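Aldose 1-epimerase (Caenorhabditis elegans, PDB 1LUR) probably interconverts the alpha and beta anomers of aldose sugars such as galactose. Local coordinates at residues L27-A32 against S121-S125; P136-I141 against T163-L169; N151-H157 against Q329-F335. All blocks are in the same frame, centred on the assembly; numbering follows the deposited sequence.

Contact 1: L27-A32 against S121-S125; sequences LLPFGA and SVSFS
Contact 1 is a buried apolar packing of one beta sheet against another: the end of strand 24-28, with the turn that follows it, lies over the start of strand 121-129, which belongs to a different sheet. The two backbones are not hydrogen-bonded to each other; side chains of 121-125 reach side-chain and backbone atoms of 27-32, and CA-CA distances are 8.1 Å for Leu27 and Val122 and 6.4 Å for Ala32 and Phe124. Leu27 and Leu28 are extended; Pro29 to Ala32 then form a type II beta turn, closed by Ala32 N to Pro29 O at 3.1 Å, with Gly31 at positive phi (68°/14°). The strand end and the two outer residues of the turn, Pro29 and Ala32, meet the Phe124 ring. Phe124, its CA-CB bond toward the other segment and chi1 in m, places Ala32 CA over one ring face, and Ala32 CB lies 3.9 Å from Phe124 CD1. Leu27 CB meets the ring edge 3.7 Å from Phe124 CZ, while Pro29 CA comes within 3.6 Å of Phe124 CE2. Two residues earlier, Val122 (chi1 p) also points toward segment 27-32, its CG1 3.7 Å from Leu27 CG. Ile15, Trp112 and Tyr145 surround the cluster, and Tyr145 OH is hydrogen-bonded to Ala32 O. The turn leads from strand 24-28 to its antiparallel neighbour 33-40, and this sheet-on-sheet packing is part of the beta-sandwich of the galactose mutarotase family.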
# COMPACT_ATOMS: atom_id res chain seq x y z
N LEU A 27 -4.11 12.55 7.35
CA LEU A 27 -5.00 11.49 6.92
C LEU A 27 -6.36 12.02 6.47
O LEU A 27 -6.73 13.15 6.78
CB LEU A 27 -5.20 10.49 8.06
CG LEU A 27 -3.94 9.84 8.66
CD1 LEU A 27 -3.08 9.29 7.53
CD2 LEU A 27 -3.16 10.87 9.47
N LEU A 28 -7.10 11.18 5.75
CA LEU A 28 -8.42 11.53 5.25
C LEU A 28 -9.35 10.35 5.50
O LEU A 28 -9.06 9.22 5.10
CB LEU A 28 -8.34 11.83 3.75
CG LEU A 28 -9.57 12.40 3.04
CD1 LEU A 28 -9.91 13.78 3.61
CD2 LEU A 28 -9.28 12.51 1.55
N PRO A 29 -10.49 10.60 6.17
CA PRO A 29 -11.47 9.55 6.47
C PRO A 29 -11.86 8.76 5.23
O PRO A 29 -12.09 7.55 5.29
CB PRO A 29 -12.64 10.33 7.05
CG PRO A 29 -11.96 11.48 7.73
CD PRO A 29 -10.93 11.90 6.71
N PHE A 30 -11.95 9.46 4.10
CA PHE A 30 -12.31 8.80 2.85
C PHE A 30 -11.21 7.86 2.42
O PHE A 30 -10.08 8.28 2.13
CB PHE A 30 -12.56 9.83 1.75
CG PHE A 30 -12.95 9.22 0.44
CD1 PHE A 30 -14.18 8.59 0.29
CD2 PHE A 30 -12.08 9.25 -0.64
CE1 PHE A 30 -14.54 8.00 -0.91
CE2 PHE A 30 -12.43 8.66 -1.85
CZ PHE A 30 -13.66 8.03 -1.99
N GLY A 31 -11.53 6.57 2.39
CA GLY A 31 -10.56 5.57 2.00
C GLY A 31 -9.45 5.41 3.02
O GLY A 31 -8.43 4.79 2.71
N ALA A 32 -9.64 5.95 4.22
CA ALA A 32 -8.63 5.86 5.29
C ALA A 32 -7.28 6.10 4.62
O ALA A 32 -6.34 5.32 4.77
CB ALA A 32 -8.67 4.49 5.94
N SER A 121 -1.93 10.25 16.71
CA SER A 121 -2.55 9.04 16.18
C SER A 121 -4.01 9.25 15.78
O SER A 121 -4.68 10.15 16.28
CB SER A 121 -2.46 7.93 17.24
OG SER A 121 -3.05 6.72 16.80
N VAL A 122 -4.49 8.40 14.88
CA VAL A 122 -5.87 8.46 14.40
C VAL A 122 -6.28 7.07 13.95
O VAL A 122 -5.50 6.37 13.30
CB VAL A 122 -6.03 9.46 13.22
CG1 VAL A 122 -5.16 9.03 12.05
CG2 VAL A 122 -7.49 9.54 12.79
N SER A 123 -7.49 6.66 14.31
CA SER A 123 -7.98 5.35 13.92
C SER A 123 -9.28 5.49 13.14
O SER A 123 -10.11 6.34 13.46
CB SER A 123 -8.22 4.47 15.15
OG SER A 123 -7.02 4.24 15.87
N PHE A 124 -9.42 4.68 12.10
CA PHE A 124 -10.61 4.69 11.25
C PHE A 124 -11.23 3.31 11.28
O PHE A 124 -10.54 2.31 11.46
CB PHE A 124 -10.24 4.99 9.79
CG PHE A 124 -9.55 6.31 9.59
CD1 PHE A 124 -8.19 6.36 9.32
CD2 PHE A 124 -10.27 7.50 9.64
CE1 PHE A 124 -7.55 7.57 9.10
CE2 PHE A 124 -9.64 8.72 9.42
CZ PHE A 124 -8.27 8.76 9.14
N SER A 125 -12.55 3.24 11.10
CA SER A 125 -13.22 1.96 11.11
C SER A 125 -14.27 1.96 10.01
O SER A 125 -14.77 3.01 9.62
CB SER A 125 -13.89 1.71 12.47
OG SER A 125 -14.41 0.39 12.53

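Contact 2: P136-I141 against T163-L169; sequences PGDAKI and TPGLLAL
Asp138 and Thr163 hold the polar end of this contact, where the loop leading into strand 138-147 meets the chain that has left strand 152-160. Asp138 (chi1 p) uses both carboxylate oxygens: Thr163, with chi1 m, donates from OG1 to Asp138 OD2 at 2.9 Å, and Thr163 N donates to Asp138 OD1 at 3.1 Å. Asp138 OD1 also receives the backbone NH of Asp162. A weak bond from Asp138 N to Thr163 O, 3.4 Å long but nearly straight, returns between the backbones. Next comes water 1, which donates to Pro136 O and accepts from Leu166 N, each at 2.8 Å.

The segments' end-to-end directions differ by 63°, and their closest CA pair is Gly137 and Gly165, at 4.5 Å. Here backbone lies on backbone: Gly137 CA is 3.3 Å from Pro164 O, and Gly165 CA is 3.5 Å from Pro136 O, both CA-H...O contacts. Gly137 has phi/psi 56°/-154°, and a CB on it would clash with Pro164 O and Thr163 O; one on Gly165 would strike Pro136 O.

Beyond Gly165 the 163-169 segment packs by its leucines, against Pro136 and then Ile141. Pro136 CG lies 4.1 Å from Leu166 CG, beside Phe84. Ile141, pointing toward the other segment, sets CG1 4.2 Å from Leu167 CD2 and CG2 3.8 Å from Leu169 CD1. The chemistry thus grades from a partly exposed carboxylate bonded to the threonine's backbone N and hydroxyl, through glycines that leave room for the CA-H...O contacts, to buried aliphatic packing.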
# COMPACT_ATOMS: atom_id res chain seq x y z
N PRO A 136 -17.04 -12.54 -0.53
CA PRO A 136 -17.69 -13.33 0.52
C PRO A 136 -17.68 -12.76 1.93
O PRO A 136 -16.78 -12.01 2.30
CB PRO A 136 -16.98 -14.68 0.44
CG PRO A 136 -15.59 -14.29 -0.01
CD PRO A 136 -15.87 -13.25 -1.08
N GLY A 137 -18.72 -13.11 2.69
CA GLY A 137 -18.85 -12.66 4.07
C GLY A 137 -18.83 -11.18 4.36
O GLY A 137 -19.17 -10.35 3.53
N ASP A 138 -18.42 -10.85 5.58
CA ASP A 138 -18.35 -9.46 6.01
C ASP A 138 -17.11 -9.22 6.87
O ASP A 138 -16.31 -10.14 7.09
CB ASP A 138 -19.60 -9.10 6.81
CG ASP A 138 -19.82 -10.03 7.98
OD1 ASP A 138 -18.85 -10.32 8.71
OD2 ASP A 138 -20.97 -10.48 8.19
N ALA A 139 -16.96 -8.00 7.35
CA ALA A 139 -15.83 -7.66 8.19
C ALA A 139 -15.92 -6.25 8.72
O ALA A 139 -16.47 -5.36 8.07
CB ALA A 139 -14.53 -7.82 7.40
N LYS A 140 -15.40 -6.07 9.93
CA LYS A 140 -15.39 -4.77 10.58
C LYS A 140 -13.89 -4.49 10.55
O LYS A 140 -13.12 -5.20 11.19
CB LYS A 140 -15.89 -4.87 12.02
CG LYS A 140 -15.85 -3.53 12.74
CD LYS A 140 -16.29 -3.63 14.18
CE LYS A 140 -16.04 -2.32 14.91
NZ LYS A 140 -14.60 -1.96 14.91
N ILE A 141 -13.49 -3.49 9.78
CA ILE A 141 -12.09 -3.14 9.67
C ILE A 141 -11.70 -1.85 10.36
O ILE A 141 -12.40 -0.84 10.25
CB ILE A 141 -11.67 -3.03 8.17
CG1 ILE A 141 -11.98 -4.33 7.43
CG2 ILE A 141 -10.18 -2.76 8.05
CD1 ILE A 141 -13.28 -4.31 6.68
N THR A 163 -19.29 -13.28 9.51
CA THR A 163 -19.43 -14.27 8.45
C THR A 163 -18.07 -14.47 7.77
O THR A 163 -17.36 -13.50 7.50
CB THR A 163 -20.45 -13.77 7.40
OG1 THR A 163 -21.63 -13.31 8.08
CG2 THR A 163 -20.84 -14.89 6.45
N PRO A 164 -17.70 -15.73 7.50
CA PRO A 164 -16.43 -16.11 6.87
C PRO A 164 -16.23 -15.47 5.51
O PRO A 164 -17.15 -15.41 4.70
CB PRO A 164 -16.54 -17.63 6.73
CG PRO A 164 -17.53 -18.02 7.77
CD PRO A 164 -18.54 -16.92 7.72
N GLY A 165 -15.01 -15.00 5.24
CA GLY A 165 -14.73 -14.37 3.97
C GLY A 165 -13.24 -14.21 3.75
O GLY A 165 -12.43 -14.89 4.38
N LEU A 166 -12.88 -13.30 2.85
CA LEU A 166 -11.48 -13.05 2.55
C LEU A 166 -11.12 -11.61 2.89
O LEU A 166 -11.95 -10.71 2.75
CB LEU A 166 -11.22 -13.29 1.05
CG LEU A 166 -11.51 -14.69 0.47
CD1 LEU A 166 -11.60 -14.62 -1.04
CD2 LEU A 166 -10.41 -15.66 0.90
N LEU A 167 -9.91 -11.39 3.39
CA LEU A 167 -9.46 -10.04 3.73
C LEU A 167 -7.94 -9.97 3.60
O LEU A 167 -7.19 -10.67 4.29
CB LEU A 167 -9.89 -9.63 5.15
CG LEU A 167 -9.75 -8.11 5.40
CD1 LEU A 167 -10.87 -7.37 4.70
CD2 LEU A 167 -9.78 -7.81 6.89
N ALA A 168 -7.49 -9.12 2.69
CA ALA A 168 -6.07 -8.93 2.45
C ALA A 168 -5.92 -7.47 2.10
O ALA A 168 -6.21 -7.05 0.98
CB ALA A 168 -5.61 -9.82 1.30
N LEU A 169 -5.49 -6.68 3.08
CA LEU A 169 -5.32 -5.25 2.87
C LEU A 169 -3.91 -4.79 2.58
O LEU A 169 -2.96 -5.58 2.59
CB LEU A 169 -5.80 -4.50 4.12
CG LEU A 169 -7.06 -5.01 4.83
CD1 LEU A 169 -7.21 -4.29 6.17
CD2 LEU A 169 -8.27 -4.76 3.95
O HOH W 1 -14.25 -11.48 1.29

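Contact 3: N151-H157 against Q329-F335; sequences NQLIIEH and QEIVYTF
Backbone hydrogen bonds define this contact, a regular antiparallel pairing of strands 152-160 and 327-337 with segment axes 4.5 Å apart at closest approach and directions 168° apart. Leu153-Tyr333, Ile155-Ile331 and His157-Gln329 are hydrogen-bonded pairs, each joined by two N-H...O bonds, starting with Leu153 N to Tyr333 O at 2.7 Å. Gln152-Thr334, Ile154-Val332 and Glu156-Glu330 are non-hydrogen-bonded pairs, and Phe335 N to Asn151 O (3.0 Å) continues the pairing by one more bond.

One direct side-chain hydrogen bond crosses the pair: Gln152 NE2 donates to Thr334 OG1 at 3.1 Å, while Gln152 OE1 bonds to Asn148. Water 2 accepts from Asn151 ND2 at 2.9 Å and donates to Phe335 O at 2.8 Å; Asn151 OD1 is hydrogen-bonded to Asn19.

On one face, Ile155 CD1 lies 3.5 Å from CE1 of Tyr333 (chi1 m), and Leu153 CB 3.8 Å from Phe335 CE1, at the ring edge; Leu34 and Leu37 touch Leu153. On the other, Ile154 CG1 is 4.2 Å from Val332 CG1. The pairing lies within the large antiparallel sheet of the galactose mutarotase beta-sandwich.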
# COMPACT_ATOMS: atom_id res chain seq x y z
N ASN A 151 10.58 8.72 14.96
CA ASN A 151 10.37 9.16 13.59
C ASN A 151 9.79 8.05 12.74
O ASN A 151 10.18 7.86 11.58
CB ASN A 151 11.66 9.66 12.95
CG ASN A 151 12.09 11.00 13.49
OD1 ASN A 151 11.26 11.88 13.71
ND2 ASN A 151 13.39 11.18 13.69
N GLN A 152 8.86 7.31 13.32
CA GLN A 152 8.22 6.21 12.62
C GLN A 152 6.74 6.46 12.41
O GLN A 152 6.07 7.10 13.22
CB GLN A 152 8.36 4.91 13.41
CG GLN A 152 9.77 4.52 13.79
CD GLN A 152 9.80 3.22 14.56
OE1 GLN A 152 9.02 3.03 15.49
NE2 GLN A 152 10.69 2.32 14.16
N LEU A 153 6.23 5.94 11.30
CA LEU A 153 4.83 6.06 10.97
C LEU A 153 4.41 4.59 11.07
O LEU A 153 4.96 3.74 10.37
CB LEU A 153 4.61 6.54 9.53
CG LEU A 153 3.16 6.36 9.04
CD1 LEU A 153 2.21 7.23 9.88
CD2 LEU A 153 3.06 6.74 7.58
N ILE A 154 3.50 4.30 11.98
CA ILE A 154 3.04 2.94 12.16
C ILE A 154 1.61 2.79 11.64
O ILE A 154 0.72 3.56 12.01
CB ILE A 154 3.05 2.53 13.64
CG1 ILE A 154 4.49 2.51 14.16
CG2 ILE A 154 2.39 1.16 13.82
CD1 ILE A 154 4.60 2.28 15.65
N ILE A 155 1.41 1.81 10.76
CA ILE A 155 0.09 1.56 10.20
C ILE A 155 -0.33 0.19 10.71
O ILE A 155 0.36 -0.80 10.48
CB ILE A 155 0.07 1.51 8.66
CG1 ILE A 155 0.55 2.82 8.05
CG2 ILE A 155 -1.36 1.23 8.19
CD1 ILE A 155 0.47 2.85 6.53
N GLU A 156 -1.45 0.15 11.41
CA GLU A 156 -1.95 -1.11 11.94
C GLU A 156 -3.22 -1.43 11.18
O GLU A 156 -4.04 -0.55 10.91
CB GLU A 156 -2.29 -0.99 13.41
CG GLU A 156 -1.10 -0.79 14.32
CD GLU A 156 -1.52 -0.38 15.70
OE1 GLU A 156 -2.28 -1.14 16.35
OE2 GLU A 156 -1.11 0.71 16.14
N HIS A 157 -3.37 -2.70 10.83
CA HIS A 157 -4.53 -3.18 10.10
C HIS A 157 -5.17 -4.24 10.99
O HIS A 157 -4.55 -5.25 11.30
CB HIS A 157 -4.10 -3.79 8.76
CG HIS A 157 -3.71 -2.78 7.73
ND1 HIS A 157 -3.08 -3.12 6.55
CD2 HIS A 157 -3.90 -1.44 7.68
CE1 HIS A 157 -2.91 -2.03 5.82
NE2 HIS A 157 -3.40 -1.00 6.49
N GLN A 329 -2.22 -7.05 11.25
CA GLN A 329 -0.97 -6.84 10.53
C GLN A 329 -0.51 -5.42 10.79
O GLN A 329 -1.30 -4.56 11.19
CB GLN A 329 -1.17 -7.01 9.02
CG GLN A 329 -1.72 -8.36 8.57
CD GLN A 329 -0.77 -9.52 8.81
OE1 GLN A 329 0.44 -9.39 8.65
NE2 GLN A 329 -1.32 -10.68 9.16
N GLU A 330 0.78 -5.16 10.56
CA GLU A 330 1.31 -3.82 10.78
C GLU A 330 2.43 -3.51 9.80
O GLU A 330 3.08 -4.41 9.26
CB GLU A 330 1.82 -3.65 12.22
CG GLU A 330 3.13 -4.35 12.52
CD GLU A 330 3.80 -3.84 13.80
OE1 GLU A 330 4.89 -4.34 14.13
OE2 GLU A 330 3.23 -2.95 14.47
N ILE A 331 2.64 -2.22 9.58
CA ILE A 331 3.67 -1.73 8.68
C ILE A 331 4.34 -0.59 9.43
O ILE A 331 3.66 0.34 9.87
CB ILE A 331 3.06 -1.15 7.39
CG1 ILE A 331 2.15 -2.17 6.72
CG2 ILE A 331 4.18 -0.77 6.44
CD1 ILE A 331 1.37 -1.61 5.53
N VAL A 332 5.66 -0.67 9.59
CA VAL A 332 6.38 0.38 10.30
C VAL A 332 7.33 1.10 9.35
O VAL A 332 8.26 0.49 8.82
CB VAL A 332 7.19 -0.18 11.49
CG1 VAL A 332 7.87 0.97 12.25
CG2 VAL A 332 6.26 -0.95 12.42
N TYR A 333 7.08 2.39 9.12
CA TYR A 333 7.92 3.20 8.25
C TYR A 333 8.82 4.06 9.13
O TYR A 333 8.32 4.82 9.96
CB TYR A 333 7.09 4.15 7.37
CG TYR A 333 6.06 3.49 6.48
CD1 TYR A 333 4.89 2.97 7.02
CD2 TYR A 333 6.24 3.43 5.10
CE1 TYR A 333 3.92 2.40 6.20
CE2 TYR A 333 5.28 2.87 4.27
CZ TYR A 333 4.13 2.35 4.83
OH TYR A 333 3.17 1.79 4.01
N THR A 334 10.12 3.94 8.95
CA THR A 334 11.06 4.73 9.74
C THR A 334 11.73 5.72 8.81
O THR A 334 12.30 5.34 7.79
CB THR A 334 12.15 3.85 10.39
OG1 THR A 334 11.55 2.91 11.29
CG2 THR A 334 13.13 4.73 11.17
N PHE A 335 11.66 7.00 9.17
CA PHE A 335 12.27 8.05 8.36
C PHE A 335 13.56 8.53 9.01
O PHE A 335 13.62 8.75 10.22
CB PHE A 335 11.29 9.21 8.20
CG PHE A 335 9.97 8.80 7.60
CD1 PHE A 335 8.91 8.42 8.42
CD2 PHE A 335 9.81 8.74 6.22
CE1 PHE A 335 7.71 7.97 7.87
CE2 PHE A 335 8.61 8.30 5.66
CZ PHE A 335 7.56 7.92 6.49
O HOH W 2 15.25 9.36 12.42

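All three contacts reach the same large antiparallel sheet, in which strands 121-129, 138-147, 152-160 and 327-337 lie side by side in that order. Contact 3 is one pairing within the sheet; contact 1 packs another sheet on it, and contact 2 joins the start of strand 138-147 to a connecting segment. Contacts 1 and 2 have centres about 19 Å apart yet touch, Ser125 OG lying 3.3 Å from Ile141 O. Contacts 2 and 3, about 23 Å apart between centres, meet where Leu169 CB is 3.9 Å from His157 ND1. Contacts 1 and 3 do not touch, their nearest atoms being about 6 Å apart. Along the chain, contacts 2 and 3 cross, their segments alternating, while contact 1 closes before either opens.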